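Local coordinates for TTHB210-like domain-containing protein (Thermus thermophilus, PDB 3VG8) that is of unknown function but is controlled by the sigmaE/anti-sigmaE regulatory system and assembles into a novel homodecamer, at the interface of chains A and B. Coordinates in Å, arbitrary orientation; residue numbers count along the deposited sequence, not the author numbering. Chains: chain A/B, Hypothetical Protein TTHB210.

The interface of chains A and B. Residues chain A 47, 49, 63, 81, 97; chain B 47, 49, 81, 97.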
# COMPACT_ATOMS: atom_id res chain seq x y z
N PHE A 47 -16.81 -14.24 29.30
CA PHE A 47 -17.37 -13.92 28.00
C PHE A 47 -18.87 -14.13 28.18
O PHE A 47 -19.29 -15.22 28.57
CB PHE A 47 -16.82 -14.85 26.90
CG PHE A 47 -15.34 -14.67 26.63
CD1 PHE A 47 -14.90 -13.83 25.62
CD2 PHE A 47 -14.39 -15.31 27.41
CE1 PHE A 47 -13.54 -13.63 25.38
CE2 PHE A 47 -13.03 -15.12 27.18
CZ PHE A 47 -12.60 -14.27 26.16
N VAL A 49 -22.01 -14.59 26.34
CA VAL A 49 -22.55 -14.93 25.04
C VAL A 49 -24.07 -15.08 24.96
O VAL A 49 -24.66 -15.94 25.62
CB VAL A 49 -21.93 -16.24 24.51
CG1 VAL A 49 -22.36 -16.47 23.07
CG2 VAL A 49 -20.40 -16.18 24.61
N ILE A 63 -11.72 -13.64 19.79
CA ILE A 63 -12.31 -12.62 20.65
C ILE A 63 -11.55 -12.52 21.95
O ILE A 63 -10.91 -13.49 22.39
CB ILE A 63 -13.80 -12.89 20.91
CG1 ILE A 63 -13.95 -14.19 21.68
CG2 ILE A 63 -14.56 -12.98 19.57
CD1 ILE A 63 -15.38 -14.50 22.05
N MSE A 81 -19.12 -22.68 32.42
CA MSE A 81 -20.06 -22.34 31.35
C MSE A 81 -21.40 -22.48 32.01
O MSE A 81 -22.01 -23.56 32.04
CB MSE A 81 -19.91 -23.29 30.18
CG MSE A 81 -18.60 -23.09 29.45
SE MSE A 81 -18.37 -24.33 28.00
CE MSE A 81 -17.39 -25.70 28.97
N ILE A 97 -19.06 -17.80 29.73
CA ILE A 97 -17.94 -18.70 29.50
C ILE A 97 -16.83 -18.08 30.35
O ILE A 97 -16.32 -17.00 30.05
CB ILE A 97 -17.51 -18.72 28.01
CG1 ILE A 97 -18.70 -19.06 27.12
CG2 ILE A 97 -16.40 -19.76 27.82
CD1 ILE A 97 -19.28 -20.42 27.38
N PHE B 47 -12.86 -27.15 24.31
CA PHE B 47 -13.94 -27.73 25.09
C PHE B 47 -15.10 -27.92 24.14
O PHE B 47 -15.38 -27.05 23.31
CB PHE B 47 -14.38 -26.81 26.23
CG PHE B 47 -13.33 -26.61 27.28
CD1 PHE B 47 -12.39 -25.61 27.16
CD2 PHE B 47 -13.29 -27.43 28.40
CE1 PHE B 47 -11.40 -25.44 28.14
CE2 PHE B 47 -12.32 -27.27 29.38
CZ PHE B 47 -11.37 -26.27 29.25
N VAL B 49 -19.23 -28.67 23.78
CA VAL B 49 -20.53 -28.69 24.46
C VAL B 49 -21.71 -28.78 23.49
O VAL B 49 -21.73 -28.14 22.43
CB VAL B 49 -20.76 -27.42 25.36
CG1 VAL B 49 -19.63 -27.28 26.36
CG2 VAL B 49 -20.87 -26.18 24.50
N MSE B 81 -15.20 -19.58 19.42
CA MSE B 81 -16.37 -20.40 19.79
C MSE B 81 -16.95 -20.73 18.44
O MSE B 81 -17.54 -19.88 17.76
CB MSE B 81 -17.36 -19.63 20.67
CG MSE B 81 -16.72 -19.16 21.98
SE MSE B 81 -18.07 -18.34 23.13
CE MSE B 81 -16.94 -17.35 24.34
N ILE B 97 -15.37 -24.53 22.15
CA ILE B 97 -14.91 -23.37 22.91
C ILE B 97 -13.41 -23.57 22.98
O ILE B 97 -12.92 -24.48 23.66
CB ILE B 97 -15.47 -23.37 24.35
CG1 ILE B 97 -16.99 -23.56 24.32
CG2 ILE B 97 -15.11 -22.07 25.05
CD1 ILE B 97 -17.73 -22.46 23.59
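An apolar, two-fold interface between identical chains, lined by residues of the 41-50, 78-83 and 94-100 strands of chain A and their counterparts in chain B, is probably one of the contacts that build the homodecamer. It illustrates how a symmetric seam can be closed by interlocking apolar side chains, with no nitrogen or oxygen of one side within bonding reach of the other in this patch. Near the centre, the isoleucines of the two 94-100 strands meet tip to tip, the CG2 methyl of A:Ile97 lying 3.8 Å from CG2 of B:Ile97. In both, CG2 stands anti to the backbone N, while CG1 turns beside that N and serves the partner's residue 81. That residue is an engineered selenomethionine in place of leucine. B:Met81 stays extended beyond CG (chi3 -162°) and drives its end among several side chains of chain A. SE of B:Met81 meets CG2 of A:Val49 at 3.5 Å, and the terminal CE methyl of B:Met81 settles 3.6 Å from CB of A:Phe47, at the root of the ring. CG1 of A:Ile97 flanks CE of B:Met81 at 3.7 Å, and CD1 of A:Ile63 lies 4.0 Å from CE of B:Met81, the two side chains crossing at about a right angle. A:Met81 leaves its backbone in the same way but bends at the last torsion (chi3 -93°), and SE of A:Met81 touches CG1 of B:Val49 at 3.6 Å. The touching valine methyl sits beside the backbone N in both chains; the second is anti to that N in A:Val49 but crowded between N and the carbonyl carbon in B:Val49. The two-fold is therefore approximate in detail, most plainly at the end of Met81. Within each chain, the carbonyl O of Ile97 lies at the in-plane edge of the Phe47 ring. The detailed Met81 contacts belong to the engineered protein, but the patch probably contributes apolar packing to TTHB210 assembly.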